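Long-range contacts in DUF1116 domain-containing protein (Enterococcus faecalis, PDB 3CLQ), which is of unknown function but belongs to the family of the AllG subunit of oxamate carbamoyltransferase and may take part in carbamoyl transfer: residues F318-A323 and L338-E343; L345-K350 and M379-N384. All blocks are in the same frame, centred on the assembly; numbering follows the deposited sequence.

Interaction 1. Residues F318-A323 and L338-E343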
loop_
_atom_site.group_PDB
_atom_site.type_symbol
_atom_site.label_atom_id
_atom_site.label_comp_id
_atom_site.label_asym_id
_atom_site.label_seq_id
_atom_site.Cartn_x
_atom_site.Cartn_y
_atom_site.Cartn_z
ATOM N N PHE B 318 -17.205 -7.781 0.000
ATOM C CA PHE B 318 -17.776 -7.271 1.241
ATOM C C PHE B 318 -17.037 -5.999 1.646
ATOM O O PHE B 318 -17.620 -5.091 2.226
ATOM C CB PHE B 318 -17.674 -8.324 2.345
ATOM C CG PHE B 318 -18.833 -9.299 2.380
ATOM C CD1 PHE B 318 -19.413 -9.663 3.587
ATOM C CD2 PHE B 318 -19.332 -9.863 1.215
ATOM C CE1 PHE B 318 -20.472 -10.558 3.631
ATOM C CE2 PHE B 318 -20.392 -10.764 1.255
ATOM C CZ PHE B 318 -20.963 -11.110 2.463
ATOM N N ALA B 319 -15.741 -5.932 1.332
ATOM C CA ALA B 319 -14.941 -4.752 1.674
ATOM C C ALA B 319 -14.860 -3.779 0.523
ATOM O O ALA B 319 -14.200 -2.783 0.622
ATOM C CB ALA B 319 -13.559 -5.135 2.125
HETATM N N MSE B 320 -15.534 -4.079 -0.572
HETATM C CA MSE B 320 -15.590 -3.192 -1.720
HETATM C C MSE B 320 -15.199 -1.749 -1.394
HETATM O O MSE B 320 -14.303 -1.197 -2.007
HETATM C CB MSE B 320 -17.008 -3.216 -2.261
HETATM C CG MSE B 320 -17.132 -3.335 -3.754
HETATM SE SE MSE B 320 -19.034 -3.422 -4.230
HETATM C CE MSE B 320 -18.810 -2.702 -6.057
ATOM N N ALA B 321 -15.865 -1.146 -0.416
ATOM C CA ALA B 321 -15.686 0.280 -0.111
ATOM C C ALA B 321 -14.245 0.717 0.111
ATOM O O ALA B 321 -13.910 1.874 -0.101
ATOM C CB ALA B 321 -16.512 0.669 1.096
ATOM N N ALA B 322 -13.410 -0.201 0.564
ATOM C CA ALA B 322 -12.026 0.093 0.922
ATOM C C ALA B 322 -11.145 0.292 -0.304
ATOM O O ALA B 322 -10.022 0.766 -0.193
ATOM C CB ALA B 322 -11.469 -1.026 1.753
ATOM N N ALA B 323 -11.669 -0.045 -1.476
ATOM C CA ALA B 323 -10.842 -0.173 -2.643
ATOM C C ALA B 323 -11.453 0.539 -3.825
ATOM O O ALA B 323 -11.769 -0.110 -4.841
ATOM C CB ALA B 323 -10.687 -1.635 -2.963
ATOM N N LEU B 338 -19.558 1.927 -1.626
ATOM C CA LEU B 338 -19.693 2.309 -0.226
ATOM C C LEU B 338 -20.932 1.633 0.294
ATOM O O LEU B 338 -20.954 1.082 1.377
ATOM C CB LEU B 338 -19.870 3.820 -0.080
ATOM C CG LEU B 338 -18.729 4.686 -0.614
ATOM C CD1 LEU B 338 -18.861 6.158 -0.180
ATOM C CD2 LEU B 338 -17.398 4.099 -0.182
ATOM N N ASN B 339 -21.974 1.677 -0.514
ATOM C CA ASN B 339 -23.277 1.228 -0.117
ATOM C C ASN B 339 -23.381 -0.264 0.150
ATOM O O ASN B 339 -24.148 -0.691 1.016
ATOM C CB ASN B 339 -24.241 1.597 -1.223
ATOM C CG ASN B 339 -25.482 2.228 -0.699
ATOM O OD1 ASN B 339 -25.725 3.424 -0.916
ATOM N ND2 ASN B 339 -26.278 1.442 0.026
ATOM N N TYR B 340 -22.626 -1.053 -0.611
ATOM C CA TYR B 340 -22.682 -2.517 -0.532
ATOM C C TYR B 340 -22.063 -3.043 0.767
ATOM O O TYR B 340 -22.584 -3.972 1.410
ATOM C CB TYR B 340 -21.961 -3.149 -1.732
ATOM C CG TYR B 340 -22.839 -3.523 -2.921
ATOM C CD1 TYR B 340 -23.977 -4.333 -2.759
ATOM C CD2 TYR B 340 -22.507 -3.108 -4.212
ATOM C CE1 TYR B 340 -24.778 -4.694 -3.851
ATOM C CE2 TYR B 340 -23.283 -3.458 -5.306
ATOM C CZ TYR B 340 -24.424 -4.253 -5.125
ATOM O OH TYR B 340 -25.194 -4.604 -6.225
ATOM N N SER B 341 -20.934 -2.446 1.131
ATOM C CA SER B 341 -20.243 -2.807 2.347
ATOM C C SER B 341 -21.129 -2.520 3.548
ATOM O O SER B 341 -21.158 -3.336 4.475
ATOM C CB SER B 341 -18.924 -2.059 2.455
ATOM O OG SER B 341 -17.953 -2.651 1.620
ATOM N N LYS B 342 -21.846 -1.384 3.528
ATOM C CA LYS B 342 -22.861 -1.083 4.546
ATOM C C LYS B 342 -23.963 -2.132 4.530
ATOM O O LYS B 342 -24.324 -2.677 5.563
ATOM C CB LYS B 342 -23.518 0.262 4.300
ATOM C CG LYS B 342 -22.747 1.481 4.749
ATOM C CD LYS B 342 -23.584 2.741 4.412
ATOM C CE LYS B 342 -22.802 4.057 4.585
ATOM N NZ LYS B 342 -21.881 4.395 3.439
ATOM N N GLU B 343 -24.510 -2.394 3.350
ATOM C CA GLU B 343 -25.575 -3.367 3.210
ATOM C C GLU B 343 -25.218 -4.709 3.834
ATOM O O GLU B 343 -26.016 -5.284 4.575
ATOM C CB GLU B 343 -25.890 -3.585 1.735
ATOM C CG GLU B 343 -26.634 -2.456 1.053
ATOM C CD GLU B 343 -27.206 -2.895 -0.291
ATOM O OE1 GLU B 343 -27.475 -4.118 -0.438
ATOM O OE2 GLU B 343 -27.392 -2.029 -1.190
#
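The two aromatic rings of this contact are used differently. That of Tyr-340 receives the selenium of Met-320, a selenomethionine, in a Met-aromatic contact: SE lies 4.6 Å from the ring centroid, on a line 62° off the ring normal, so it comes in obliquely. Its closest ring atom is Tyr-340 CD2, 3.5 Å from Met-320 SE. The Met-320 chain is extended beyond CG and runs side by side with the tyrosine, both pointing the same way. The side chain of Phe-318 instead leaves its backbone away from the helix, and packs on Met-344 and, in strand 363-369, on Pro-366 and Ile-369.

In fold terms, a helix docks on a tight turn, joining helix 334-343 to the loop that follows helix 309-313. The polar centre is the hydroxyl of Ser-341, which faces the turn from the helix and uses OG twice. Ser-341 OG donates to Phe-318 O at 2.5 Å, approaching from above the carbonyl plane, 40° out of it. It also accepts from Ala-321 N, 3.3 Å from Ser-341 OG and nearly straight, with 171° at the hydrogen. Phe-318 O and Ala-321 N stand 5.1 Å apart, too far for a direct bond across the turn, and the hydroxyl bridges them. This satisfies two backbone groups in a buried place and fixes the rotation of the serine.

Apolar packing continues beside it. Leu-338 starts off away from the turn, but its CG sits beside its own backbone N, and the branch swings back until Leu-338 CD2 rests 3.8 Å from Ala-321 CB.

Interaction 2. Residues L345-K350 and M379-N384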
loop_
_atom_site.group_PDB
_atom_site.type_symbol
_atom_site.label_atom_id
_atom_site.label_comp_id
_atom_site.label_asym_id
_atom_site.label_seq_id
_atom_site.Cartn_x
_atom_site.Cartn_y
_atom_site.Cartn_z
ATOM N N LEU B 345 -23.986 -5.854 6.215
ATOM C CA LEU B 345 -24.135 -5.971 7.667
ATOM C C LEU B 345 -25.436 -6.647 8.096
ATOM O O LEU B 345 -25.539 -7.162 9.205
ATOM C CB LEU B 345 -24.117 -4.583 8.307
ATOM C CG LEU B 345 -22.824 -3.788 8.427
ATOM C CD1 LEU B 345 -23.110 -2.368 8.886
ATOM C CD2 LEU B 345 -21.871 -4.471 9.397
ATOM N N GLU B 346 -26.437 -6.612 7.232
ATOM C CA GLU B 346 -27.744 -7.173 7.561
ATOM C C GLU B 346 -27.702 -8.667 7.366
ATOM O O GLU B 346 -28.546 -9.409 7.871
ATOM C CB GLU B 346 -28.807 -6.575 6.665
ATOM C CG GLU B 346 -28.818 -5.065 6.676
ATOM C CD GLU B 346 -29.718 -4.517 5.601
ATOM O OE1 GLU B 346 -30.486 -5.308 4.996
ATOM O OE2 GLU B 346 -29.665 -3.295 5.353
ATOM N N ILE B 347 -26.671 -9.083 6.650
ATOM C CA ILE B 347 -26.424 -10.472 6.336
ATOM C C ILE B 347 -25.450 -11.107 7.333
ATOM O O ILE B 347 -25.325 -12.328 7.394
ATOM C CB ILE B 347 -25.775 -10.556 4.956
ATOM C CG1 ILE B 347 -26.707 -11.130 3.934
ATOM C CG2 ILE B 347 -24.629 -11.524 4.943
ATOM C CD1 ILE B 347 -25.892 -11.482 2.695
ATOM N N THR B 348 -24.749 -10.286 8.100
ATOM C CA THR B 348 -23.619 -10.790 8.873
ATOM C C THR B 348 -23.848 -10.642 10.365
ATOM O O THR B 348 -24.726 -9.900 10.782
ATOM C CB THR B 348 -22.332 -10.064 8.472
ATOM O OG1 THR B 348 -22.576 -8.647 8.426
ATOM C CG2 THR B 348 -21.868 -10.537 7.112
ATOM N N THR B 349 -23.057 -11.332 11.174
ATOM C CA THR B 349 -23.343 -11.389 12.610
ATOM C C THR B 349 -22.861 -10.168 13.425
ATOM O O THR B 349 -23.605 -9.663 14.281
ATOM C CB THR B 349 -22.822 -12.694 13.235
ATOM O OG1 THR B 349 -23.200 -13.814 12.414
ATOM C CG2 THR B 349 -23.383 -12.862 14.635
ATOM N N LYS B 350 -21.626 -9.720 13.183
ATOM C CA LYS B 350 -21.112 -8.466 13.776
ATOM C C LYS B 350 -19.870 -8.001 13.034
ATOM O O LYS B 350 -19.343 -8.745 12.218
ATOM C CB LYS B 350 -20.815 -8.592 15.282
ATOM C CG LYS B 350 -19.652 -9.513 15.641
ATOM C CD LYS B 350 -19.285 -9.428 17.131
ATOM C CE LYS B 350 -20.345 -10.085 18.018
ATOM N NZ LYS B 350 -19.845 -10.236 19.414
HETATM N N MSE B 379 -31.696 -10.753 0.710
HETATM C CA MSE B 379 -30.451 -10.214 0.181
HETATM C C MSE B 379 -29.309 -11.236 0.159
HETATM O O MSE B 379 -28.965 -11.817 1.196
HETATM C CB MSE B 379 -30.051 -9.018 1.032
HETATM C CG MSE B 379 -28.834 -8.309 0.579
HETATM SE SE MSE B 379 -28.360 -6.928 1.898
HETATM C CE MSE B 379 -26.774 -7.736 2.641
ATOM N N LEU B 380 -28.710 -11.452 -1.011
ATOM C CA LEU B 380 -27.592 -12.409 -1.130
ATOM C C LEU B 380 -26.204 -11.786 -0.955
ATOM O O LEU B 380 -26.001 -10.600 -1.240
ATOM C CB LEU B 380 -27.640 -13.121 -2.484
ATOM C CG LEU B 380 -28.536 -14.347 -2.725
ATOM C CD1 LEU B 380 -29.755 -14.395 -1.796
ATOM C CD2 LEU B 380 -28.964 -14.406 -4.200
ATOM N N PRO B 381 -25.231 -12.584 -0.481
ATOM C CA PRO B 381 -23.844 -12.152 -0.502
ATOM C C PRO B 381 -23.451 -11.635 -1.876
ATOM O O PRO B 381 -23.765 -12.241 -2.888
ATOM C CB PRO B 381 -23.089 -13.444 -0.220
ATOM C CG PRO B 381 -23.982 -14.174 0.661
ATOM C CD PRO B 381 -25.360 -13.921 0.115
ATOM N N VAL B 382 -22.790 -10.496 -1.904
ATOM C CA VAL B 382 -22.263 -9.962 -3.140
ATOM C C VAL B 382 -20.821 -10.399 -3.207
ATOM O O VAL B 382 -20.089 -10.238 -2.239
ATOM C CB VAL B 382 -22.275 -8.428 -3.115
ATOM C CG1 VAL B 382 -21.123 -7.892 -2.238
ATOM C CG2 VAL B 382 -22.162 -7.889 -4.506
ATOM N N ILE B 383 -20.397 -10.971 -4.323
ATOM C CA ILE B 383 -18.979 -11.256 -4.467
ATOM C C ILE B 383 -18.415 -10.656 -5.743
ATOM O O ILE B 383 -19.024 -10.738 -6.795
ATOM C CB ILE B 383 -18.664 -12.746 -4.330
ATOM C CG1 ILE B 383 -17.774 -13.211 -5.454
ATOM C CG2 ILE B 383 -19.915 -13.603 -4.333
ATOM C CD1 ILE B 383 -17.610 -14.682 -5.412
ATOM N N ASN B 384 -17.272 -9.997 -5.634
ATOM C CA ASN B 384 -16.596 -9.459 -6.805
ATOM C C ASN B 384 -15.488 -10.436 -7.145
ATOM O O ASN B 384 -14.716 -10.841 -6.275
ATOM C CB ASN B 384 -15.983 -8.081 -6.506
ATOM C CG ASN B 384 -17.025 -6.927 -6.454
ATOM O OD1 ASN B 384 -16.803 -5.910 -5.756
ATOM N ND2 ASN B 384 -18.124 -7.054 -7.213
#
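The link between helix 334-343 and strand 348-352, residues 345-347 with helical backbone angles, packs here against residues 379-382, the loop leading from helix 371-377 into strand 383-388. No hydrogen bond crosses between them, and Ile-347 and Met-379 carry most of the contact. Ile-347 CD1 lies 3.4 Å from Pro-381 N, over the peptide that joins Leu-380 to the proline, and equally near Met-379 O. The same methyl meets the proline ring at its near end, where Ile-347 CD1 and Pro-381 CD are 3.6 Å apart.

Met-379, a selenomethionine, approaches from the other segment and crosses the isoleucine obliquely. Its CG is anti to the backbone N (chi1 -177°), the chain stays extended through chi2, and a bend at chi3 (109°) turns the terminal methyl onto the isoleucine. Met-379 CE thus lies 3.6 Å from Ile-347 CG1 and 3.8 Å from Ile-347 CB.

Ile-347 makes a backbone hydrogen bond with Asp-370, just past strand 363-369, and its side chain also touches Ile-369 of that strand. Just beyond, Thr-349 and Lys-350 both face Thr-367 in a classic beta bulge as the chain turns its corner, and Lys-350 NZ forms a salt bridge with Glu-15 OE2 of helix 6-23.

At the solvent-exposed border, the extended side chain of Glu-346 crosses that of Met-379 at about a right angle, bringing Glu-346 OE1 to 4.1 Å from Met-379 SE.

Overall arrangement
Read from the N terminus, the two contacts come in series, neither nesting nor crossing. Interaction 1 closes first: the chain leaves 318-323, passes helix 327-330 and returns along helix 334-343, closing a short, largely helical loop. After one intervening residue, interaction 2 opens. Its larger loop takes in strands 356-357 and 363-369 and helix 371-377 before closing at 379-384. The centres lie about 10 Å apart and the contacts touch directly: Glu-343 O is 3.2 Å from Met-379 CE, and Phe-318 CE2 is 3.5 Å from Val-382 O. Interaction 1 ties helix 334-343 to the loop after helix 309-313; interaction 2 ties the link between that helix and the three-stranded sheet to the loop entering strand 383-388.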